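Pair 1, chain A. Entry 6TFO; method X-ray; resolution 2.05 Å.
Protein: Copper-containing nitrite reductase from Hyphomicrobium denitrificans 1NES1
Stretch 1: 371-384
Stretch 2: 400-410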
# COMPACT_ATOMS: atom_id res chain seq x y z
N GLY A 371 -15.26 -29.40 -35.57
CA GLY A 371 -15.41 -29.93 -36.95
C GLY A 371 -15.92 -31.37 -37.00
O GLY A 371 -16.15 -31.87 -38.12
N GLU A 372 -16.12 -32.00 -35.85
CA GLU A 372 -16.67 -33.38 -35.73
C GLU A 372 -17.81 -33.42 -34.71
O GLU A 372 -17.99 -32.44 -33.93
CB GLU A 372 -15.58 -34.39 -35.36
CG GLU A 372 -14.96 -35.09 -36.57
CD GLU A 372 -15.90 -36.00 -37.35
OE1 GLU A 372 -15.56 -36.33 -38.52
OE2 GLU A 372 -16.95 -36.40 -36.78
N ILE A 373 -18.59 -34.50 -34.78
CA ILE A 373 -19.70 -34.85 -33.86
C ILE A 373 -19.41 -36.26 -33.36
O ILE A 373 -18.89 -37.06 -34.14
CB ILE A 373 -21.06 -34.76 -34.56
CG1 ILE A 373 -21.15 -33.48 -35.39
CG2 ILE A 373 -22.19 -34.89 -33.53
CD1 ILE A 373 -22.46 -33.25 -36.12
N PHE A 374 -19.66 -36.51 -32.08
CA PHE A 374 -19.39 -37.83 -31.49
C PHE A 374 -20.51 -38.78 -31.93
O PHE A 374 -21.67 -38.51 -31.60
CB PHE A 374 -19.24 -37.71 -29.97
CG PHE A 374 -18.11 -36.81 -29.54
CD1 PHE A 374 -16.89 -36.87 -30.18
CD2 PHE A 374 -18.27 -35.93 -28.49
CE1 PHE A 374 -15.84 -36.05 -29.79
CE2 PHE A 374 -17.22 -35.11 -28.10
CZ PHE A 374 -16.02 -35.15 -28.77
N ASP A 375 -20.18 -39.81 -32.72
CA ASP A 375 -21.17 -40.84 -33.13
C ASP A 375 -21.65 -41.52 -31.85
O ASP A 375 -22.85 -41.57 -31.66
CB ASP A 375 -20.58 -41.82 -34.15
CG ASP A 375 -20.41 -41.21 -35.53
OD1 ASP A 375 -21.14 -40.28 -35.85
OD2 ASP A 375 -19.53 -41.67 -36.28
N HIS A 376 -20.71 -41.93 -30.98
CA HIS A 376 -20.97 -42.61 -29.68
C HIS A 376 -20.21 -41.90 -28.56
O HIS A 376 -19.06 -41.53 -28.76
CB HIS A 376 -20.60 -44.09 -29.76
CG HIS A 376 -21.32 -44.80 -30.84
ND1 HIS A 376 -20.77 -45.01 -32.10
CD2 HIS A 376 -22.58 -45.28 -30.90
CE1 HIS A 376 -21.65 -45.60 -32.87
NE2 HIS A 376 -22.77 -45.79 -32.15
N VAL A 377 -20.88 -41.72 -27.42
CA VAL A 377 -20.31 -41.19 -26.15
C VAL A 377 -20.67 -42.17 -25.04
O VAL A 377 -21.86 -42.35 -24.76
CB VAL A 377 -20.84 -39.78 -25.83
CG1 VAL A 377 -20.38 -39.32 -24.45
CG2 VAL A 377 -20.47 -38.77 -26.91
N TYR A 378 -19.68 -42.76 -24.39
CA TYR A 378 -19.90 -43.70 -23.27
C TYR A 378 -20.07 -42.85 -22.02
O TYR A 378 -19.07 -42.46 -21.41
CB TYR A 378 -18.78 -44.75 -23.28
CG TYR A 378 -18.82 -45.71 -24.45
CD1 TYR A 378 -18.59 -45.28 -25.74
CD2 TYR A 378 -19.15 -47.04 -24.27
CE1 TYR A 378 -18.64 -46.14 -26.82
CE2 TYR A 378 -19.21 -47.92 -25.33
CZ TYR A 378 -18.95 -47.47 -26.61
OH TYR A 378 -19.02 -48.36 -27.64
N ALA A 379 -21.31 -42.48 -21.70
CA ALA A 379 -21.68 -41.53 -20.63
C ALA A 379 -21.12 -42.03 -19.29
O ALA A 379 -21.36 -43.24 -18.94
CB ALA A 379 -23.17 -41.34 -20.57
N LEU A 380 -20.40 -41.14 -18.60
CA LEU A 380 -19.81 -41.36 -17.26
C LEU A 380 -18.83 -42.53 -17.33
O LEU A 380 -18.51 -43.09 -16.27
CB LEU A 380 -20.94 -41.57 -16.24
CG LEU A 380 -21.93 -40.40 -16.14
CD1 LEU A 380 -23.01 -40.67 -15.09
CD2 LEU A 380 -21.22 -39.09 -15.81
N GLY A 381 -18.33 -42.82 -18.53
CA GLY A 381 -17.37 -43.91 -18.79
C GLY A 381 -17.97 -45.30 -18.59
O GLY A 381 -17.19 -46.25 -18.32
N SER A 382 -19.31 -45.42 -18.71
CA SER A 382 -20.00 -46.73 -18.69
C SER A 382 -19.73 -47.43 -20.02
O SER A 382 -20.03 -46.86 -21.09
CB SER A 382 -21.46 -46.66 -18.41
OG SER A 382 -21.98 -47.98 -18.36
N VAL A 383 -19.13 -48.60 -19.93
CA VAL A 383 -18.76 -49.43 -21.10
C VAL A 383 -19.86 -50.49 -21.24
O VAL A 383 -19.93 -51.11 -22.29
CB VAL A 383 -17.34 -49.96 -20.84
CG1 VAL A 383 -17.18 -51.45 -21.07
CG2 VAL A 383 -16.32 -49.17 -21.63
N THR A 384 -20.76 -50.61 -20.26
CA THR A 384 -21.80 -51.66 -20.20
C THR A 384 -23.16 -51.08 -20.59
O THR A 384 -23.94 -51.83 -21.19
CB THR A 384 -21.81 -52.33 -18.82
OG1 THR A 384 -21.95 -51.37 -17.78
CG2 THR A 384 -20.55 -53.11 -18.56
N GLY A 400 -12.94 -38.76 -13.55
CA GLY A 400 -13.83 -39.35 -14.55
C GLY A 400 -13.11 -39.53 -15.88
O GLY A 400 -12.07 -38.87 -16.13
N ALA A 401 -13.64 -40.43 -16.69
CA ALA A 401 -13.20 -40.69 -18.07
C ALA A 401 -14.42 -41.09 -18.88
O ALA A 401 -15.46 -41.34 -18.29
CB ALA A 401 -12.13 -41.76 -18.10
N THR A 402 -14.28 -41.04 -20.20
CA THR A 402 -15.30 -41.40 -21.19
C THR A 402 -14.59 -42.01 -22.40
O THR A 402 -13.32 -42.04 -22.43
CB THR A 402 -16.18 -40.21 -21.60
OG1 THR A 402 -17.31 -40.69 -22.33
CG2 THR A 402 -15.46 -39.20 -22.46
N ILE A 403 -15.40 -42.51 -23.33
CA ILE A 403 -14.98 -42.98 -24.66
C ILE A 403 -15.86 -42.25 -25.66
O ILE A 403 -17.07 -42.20 -25.43
CB ILE A 403 -15.13 -44.51 -24.76
CG1 ILE A 403 -14.18 -45.22 -23.80
CG2 ILE A 403 -14.96 -44.96 -26.20
CD1 ILE A 403 -14.48 -46.69 -23.60
N VAL A 404 -15.26 -41.65 -26.67
CA VAL A 404 -16.00 -41.10 -27.83
C VAL A 404 -15.45 -41.79 -29.07
O VAL A 404 -14.25 -42.11 -29.08
CB VAL A 404 -15.88 -39.57 -27.93
CG1 VAL A 404 -16.46 -38.88 -26.70
CG2 VAL A 404 -14.45 -39.13 -28.18
N ASP A 405 -16.30 -42.04 -30.06
CA ASP A 405 -15.86 -42.45 -31.42
C ASP A 405 -16.63 -41.63 -32.45
O ASP A 405 -17.70 -41.09 -32.13
CB ASP A 405 -15.94 -43.96 -31.60
CG ASP A 405 -17.31 -44.59 -31.37
OD1 ASP A 405 -18.25 -44.26 -32.15
OD2 ASP A 405 -17.40 -45.41 -30.41
N PHE A 406 -16.06 -41.53 -33.64
CA PHE A 406 -16.68 -40.86 -34.80
C PHE A 406 -15.97 -41.38 -36.05
O PHE A 406 -14.84 -41.93 -35.93
CB PHE A 406 -16.59 -39.34 -34.63
CG PHE A 406 -15.20 -38.85 -34.30
CD1 PHE A 406 -14.77 -38.80 -32.99
CD2 PHE A 406 -14.32 -38.48 -35.31
CE1 PHE A 406 -13.49 -38.37 -32.68
CE2 PHE A 406 -13.04 -38.07 -35.00
CZ PHE A 406 -12.62 -38.01 -33.69
N LYS A 407 -16.63 -41.27 -37.20
CA LYS A 407 -16.04 -41.62 -38.51
C LYS A 407 -15.52 -40.33 -39.11
O LYS A 407 -16.26 -39.32 -39.12
CB LYS A 407 -17.01 -42.29 -39.49
CG LYS A 407 -16.33 -43.09 -40.59
CD LYS A 407 -17.17 -43.40 -41.79
CE LYS A 407 -16.54 -44.46 -42.67
NZ LYS A 407 -17.55 -45.16 -43.50
N LEU A 408 -14.27 -40.38 -39.57
CA LEU A 408 -13.66 -39.29 -40.35
C LEU A 408 -14.23 -39.39 -41.76
O LEU A 408 -13.68 -40.13 -42.58
CB LEU A 408 -12.15 -39.44 -40.30
CG LEU A 408 -11.55 -39.20 -38.92
CD1 LEU A 408 -10.06 -39.49 -38.92
CD2 LEU A 408 -11.84 -37.77 -38.47
N ASP A 409 -15.34 -38.70 -41.98
CA ASP A 409 -16.03 -38.67 -43.30
C ASP A 409 -15.11 -37.95 -44.28
O ASP A 409 -15.12 -38.32 -45.46
CB ASP A 409 -17.41 -38.00 -43.22
CG ASP A 409 -18.17 -38.30 -41.94
OD1 ASP A 409 -17.93 -37.61 -40.92
OD2 ASP A 409 -18.98 -39.24 -41.96
N ARG A 410 -14.35 -36.96 -43.82
CA ARG A 410 -13.56 -36.08 -44.71
C ARG A 410 -12.36 -35.49 -43.96
O ARG A 410 -12.27 -35.67 -42.73
CB ARG A 410 -14.46 -34.98 -45.28
CG ARG A 410 -15.18 -34.14 -44.22
CD ARG A 410 -15.29 -32.71 -44.72
NE ARG A 410 -13.96 -32.16 -44.95
CZ ARG A 410 -13.68 -31.15 -45.77
NH1 ARG A 410 -14.63 -30.55 -46.47
NH2 ARG A 410 -12.42 -30.74 -45.88
O HOH W 1 -18.29 -37.56 -38.52
O HOH W 2 -19.05 -44.21 -35.53

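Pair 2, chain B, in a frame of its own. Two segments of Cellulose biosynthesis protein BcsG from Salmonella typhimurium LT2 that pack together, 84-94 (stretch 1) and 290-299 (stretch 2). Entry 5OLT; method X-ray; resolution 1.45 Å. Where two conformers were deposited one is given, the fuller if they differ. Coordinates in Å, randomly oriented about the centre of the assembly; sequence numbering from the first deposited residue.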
# COMPACT_ATOMS: atom_id res chain seq x y z
N LEU B 84 -10.13 -1.11 14.76
CA LEU B 84 -9.85 -0.56 13.41
C LEU B 84 -10.00 -1.64 12.34
O LEU B 84 -10.59 -1.38 11.29
CB LEU B 84 -8.44 0.05 13.35
CG LEU B 84 -8.01 0.58 11.96
CD1 LEU B 84 -8.82 1.81 11.59
CD2 LEU B 84 -6.52 0.85 12.02
N TRP B 85 -9.49 -2.84 12.60
CA TRP B 85 -9.46 -3.86 11.56
C TRP B 85 -10.85 -4.23 11.12
O TRP B 85 -11.04 -4.53 9.96
CB TRP B 85 -8.66 -5.12 11.95
CG TRP B 85 -7.32 -4.75 12.49
CD1 TRP B 85 -6.86 -4.99 13.76
CD2 TRP B 85 -6.27 -4.06 11.80
NE1 TRP B 85 -5.60 -4.47 13.91
CE2 TRP B 85 -5.20 -3.92 12.72
CE3 TRP B 85 -6.11 -3.55 10.48
CZ2 TRP B 85 -4.01 -3.27 12.39
CZ3 TRP B 85 -4.92 -2.91 10.17
CH2 TRP B 85 -3.90 -2.78 11.12
N SER B 86 -11.79 -4.20 12.05
CA SER B 86 -13.15 -4.58 11.75
C SER B 86 -13.92 -3.48 11.02
O SER B 86 -15.04 -3.74 10.55
CB SER B 86 -13.86 -5.00 13.06
OG SER B 86 -14.13 -3.86 13.85
N HIS B 87 -13.35 -2.27 10.91
CA HIS B 87 -14.06 -1.16 10.33
C HIS B 87 -13.88 -1.02 8.83
O HIS B 87 -14.66 -0.36 8.18
CB HIS B 87 -13.76 0.10 11.15
CG HIS B 87 -14.28 0.01 12.55
ND1 HIS B 87 -13.82 0.81 13.58
CD2 HIS B 87 -15.19 -0.83 13.12
CE1 HIS B 87 -14.45 0.50 14.70
NE2 HIS B 87 -15.26 -0.50 14.46
N PHE B 88 -12.94 -1.74 8.27
CA PHE B 88 -12.74 -1.69 6.81
C PHE B 88 -13.85 -2.38 6.04
O PHE B 88 -14.55 -3.24 6.58
CB PHE B 88 -11.40 -2.35 6.45
CG PHE B 88 -10.20 -1.54 6.85
CD1 PHE B 88 -9.83 -0.42 6.11
CD2 PHE B 88 -9.49 -1.88 7.98
CE1 PHE B 88 -8.73 0.34 6.50
CE2 PHE B 88 -8.39 -1.12 8.41
CZ PHE B 88 -8.02 -0.01 7.67
N ASP B 89 -14.01 -2.02 4.78
CA ASP B 89 -14.89 -2.75 3.89
C ASP B 89 -14.17 -3.91 3.25
O ASP B 89 -14.78 -4.94 3.01
CB ASP B 89 -15.44 -1.85 2.79
CG ASP B 89 -16.33 -0.75 3.31
OD1 ASP B 89 -16.95 -0.91 4.40
OD2 ASP B 89 -16.45 0.26 2.58
N ILE B 90 -12.88 -3.76 2.98
CA ILE B 90 -12.05 -4.74 2.30
C ILE B 90 -10.74 -4.83 3.07
O ILE B 90 -10.15 -3.78 3.38
CB ILE B 90 -11.77 -4.30 0.85
CG1 ILE B 90 -13.07 -4.15 0.05
CG2 ILE B 90 -10.79 -5.28 0.18
CD1 ILE B 90 -12.86 -3.40 -1.27
N LEU B 91 -10.28 -6.02 3.38
CA LEU B 91 -9.03 -6.17 4.14
C LEU B 91 -8.19 -7.25 3.48
O LEU B 91 -8.64 -8.40 3.33
CB LEU B 91 -9.38 -6.52 5.60
CG LEU B 91 -8.24 -6.66 6.60
CD1 LEU B 91 -7.44 -5.36 6.69
CD2 LEU B 91 -8.81 -7.04 7.96
N PHE B 92 -6.96 -6.88 3.10
CA PHE B 92 -6.05 -7.86 2.51
C PHE B 92 -5.26 -8.61 3.57
O PHE B 92 -4.69 -7.99 4.49
CB PHE B 92 -5.05 -7.13 1.60
CG PHE B 92 -5.65 -6.57 0.34
CD1 PHE B 92 -6.27 -5.31 0.33
CD2 PHE B 92 -5.55 -7.26 -0.86
CE1 PHE B 92 -6.81 -4.77 -0.83
CE2 PHE B 92 -6.08 -6.73 -2.04
CZ PHE B 92 -6.71 -5.47 -2.04
N LYS B 93 -5.19 -9.93 3.43
CA LYS B 93 -4.48 -10.81 4.35
C LYS B 93 -3.12 -11.27 3.85
O LYS B 93 -2.31 -11.70 4.62
CB LYS B 93 -5.37 -12.01 4.73
CG LYS B 93 -6.67 -11.65 5.45
CD LYS B 93 -6.38 -10.86 6.72
CE LYS B 93 -7.65 -10.52 7.51
NZ LYS B 93 -8.25 -11.75 8.08
N HIS B 94 -2.88 -11.14 2.55
CA HIS B 94 -1.61 -11.54 1.95
C HIS B 94 -1.19 -10.47 0.95
O HIS B 94 -0.91 -10.77 -0.22
CB HIS B 94 -1.70 -12.96 1.33
CG HIS B 94 -1.87 -14.00 2.38
ND1 HIS B 94 -0.83 -14.38 3.21
CD2 HIS B 94 -2.96 -14.69 2.78
CE1 HIS B 94 -1.27 -15.29 4.06
NE2 HIS B 94 -2.56 -15.47 3.84
N THR B 290 7.32 -7.95 5.02
CA THR B 290 6.63 -7.39 3.86
C THR B 290 5.15 -7.79 3.76
O THR B 290 4.46 -7.22 2.93
CB THR B 290 7.33 -7.78 2.55
OG1 THR B 290 7.26 -9.22 2.43
CG2 THR B 290 8.79 -7.31 2.59
N ASN B 291 4.65 -8.70 4.60
CA ASN B 291 3.21 -9.02 4.55
C ASN B 291 2.47 -8.01 5.46
O ASN B 291 2.56 -8.10 6.68
CB ASN B 291 2.99 -10.44 5.04
CG ASN B 291 1.53 -10.80 5.06
OD1 ASN B 291 0.76 -10.25 4.27
ND2 ASN B 291 1.14 -11.68 6.00
N VAL B 292 1.81 -7.02 4.83
CA VAL B 292 1.30 -5.86 5.55
C VAL B 292 -0.22 -5.76 5.49
O VAL B 292 -0.83 -6.20 4.51
CB VAL B 292 1.95 -4.56 5.01
CG1 VAL B 292 3.47 -4.57 5.17
CG2 VAL B 292 1.58 -4.27 3.54
N PRO B 293 -0.83 -5.15 6.53
CA PRO B 293 -2.30 -5.02 6.54
C PRO B 293 -2.80 -3.87 5.71
O PRO B 293 -2.83 -2.72 6.16
CB PRO B 293 -2.61 -4.77 8.03
CG PRO B 293 -1.37 -4.09 8.58
CD PRO B 293 -0.22 -4.80 7.85
N ALA B 294 -3.24 -4.17 4.50
CA ALA B 294 -3.82 -3.16 3.65
C ALA B 294 -5.34 -3.27 3.68
O ALA B 294 -5.90 -4.38 3.69
CB ALA B 294 -3.30 -3.35 2.23
N GLY B 295 -6.01 -2.12 3.72
CA GLY B 295 -7.47 -2.11 3.81
C GLY B 295 -8.06 -0.98 3.02
O GLY B 295 -7.40 0.05 2.76
N VAL B 296 -9.34 -1.12 2.68
CA VAL B 296 -10.06 -0.09 1.95
C VAL B 296 -11.38 0.11 2.66
O VAL B 296 -12.02 -0.86 3.07
CB VAL B 296 -10.31 -0.52 0.49
CG1 VAL B 296 -11.03 0.58 -0.30
CG2 VAL B 296 -8.99 -0.88 -0.22
N LYS B 297 -11.77 1.37 2.81
CA LYS B 297 -13.08 1.70 3.37
C LYS B 297 -13.70 2.80 2.53
O LYS B 297 -13.03 3.77 2.17
CB LYS B 297 -12.95 2.21 4.82
CG LYS B 297 -14.27 2.34 5.58
CD LYS B 297 -14.02 2.56 7.07
CE LYS B 297 -15.33 2.85 7.81
NZ LYS B 297 -16.33 1.76 7.72
N PHE B 298 -14.98 2.64 2.21
CA PHE B 298 -15.73 3.69 1.49
C PHE B 298 -16.68 4.41 2.45
O PHE B 298 -17.33 3.77 3.30
CB PHE B 298 -16.54 3.08 0.36
CG PHE B 298 -15.70 2.42 -0.72
CD1 PHE B 298 -15.24 3.17 -1.82
CD2 PHE B 298 -15.40 1.05 -0.64
CE1 PHE B 298 -14.48 2.54 -2.82
CE2 PHE B 298 -14.64 0.44 -1.62
CZ PHE B 298 -14.19 1.19 -2.73
N PHE B 299 -16.71 5.73 2.34
CA PHE B 299 -17.56 6.57 3.17
C PHE B 299 -18.52 7.31 2.25
O PHE B 299 -18.17 7.63 1.09
CB PHE B 299 -16.74 7.60 3.93
CG PHE B 299 -15.80 7.00 4.93
CD1 PHE B 299 -14.53 6.54 4.55
CD2 PHE B 299 -16.19 6.88 6.25
CE1 PHE B 299 -13.67 5.98 5.47
CE2 PHE B 299 -15.32 6.28 7.17
CZ PHE B 299 -14.07 5.86 6.78

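Superposing N, CA and C of 14 central residues brings pair 2 onto pair 1 with an RMSD of 1.0 Å. In both, a short strand that follows a corner or a loop runs antiparallel to a longer one. A:His376 bridges A:Asp405 as a hydrogen-bonded pair, and B:Ile90 bridges B:Val296 in the same way; the next step is a non-hydrogen-bonded pair, A:Val377 with A:Val404 (CA to CA 4.6 Å) and B:Leu91 with B:Gly295 (CA to CA 4.4 Å). The buried areas are also close, 760 and 746 Å².

The backbone bonds follow one scheme. At its start a single carbonyl receives two amides: A:Asp405 O accepts A:Asp375 N at 2.9 Å and A:His376 N at 3.3 Å, both weak, while B:Val296 O accepts B:Asp89 N at 2.9 Å and B:Ile90 N at 3.0 Å. The return bond runs from A:Asp405 N to A:His376 O (3.1 Å) and from B:Val296 N to B:Ile90 O (2.9 Å). Further along, A:Tyr378 N donates to A:Ile403 O at 2.9 Å, as B:Phe92 N does to B:Ala294 O at 2.8 Å.

The most exact side-chain match is A:Asp375 with B:Asp89, whose CA atoms fall 0.3 Å apart and side-chain centres 0.4 Å apart. Both have chi1 in m and chi2 at -26°, so each carboxylate reaches a backbone amide two residues beyond the shared carbonyl: A:Lys407 N to A:Asp375 OD2 is 3.1 Å, and B:Phe298 N to B:Asp89 OD2 is 2.8 Å. The side chain thus adds a bond to the second strand just ahead of the bridged residues of the first.

A:Phe374 and B:Phe88 match in backbone (CA atoms 0.6 Å apart after superposition), with side-chain centres 2.0 Å apart, and their rings cover different partners. A:Val404 CG1 lies 3.8 Å from the centroid of the A:Phe374 ring, 9° off its normal. Glycine takes the matching place in pair 2, and B:Gly295 CA itself lies over the B:Phe88 ring, 4.0 Å from the centroid. The ring occupies space a side chain would need: an ideal CB on B:Gly295 would be 2.6 Å from B:Phe88 CD1.

On the opposite face, the same bridge is polar in one pair and apolar in the other. A:His376 ND1 donates to A:Asp405 OD1 at 2.6 Å, with the carboxylate oxygen at the imidazole edge; B:Ile90 CB instead meets B:Val296 CB at 4.1 Å. Next to it, the aromatic rings of A:Tyr378 and B:Phe92 pack on residues of different size, A:Tyr378 CD1 against A:Ile403 CG2 at 3.7 Å and B:Phe92 CD1 against B:Ala294 CB at 4.0 Å.

The flanks diverge. At one matched position, A:Thr402 OG1 donates to A:Tyr378 O at 2.7 Å, whereas B:Pro293 CB packs 3.7 Å from B:Trp85 CZ3. At another, A:Phe406 CD1 touches A:Phe374 CD1 at 4.0 Å, while B:Lys297 NZ reaches back to donate to B:His87 O at 2.7 Å.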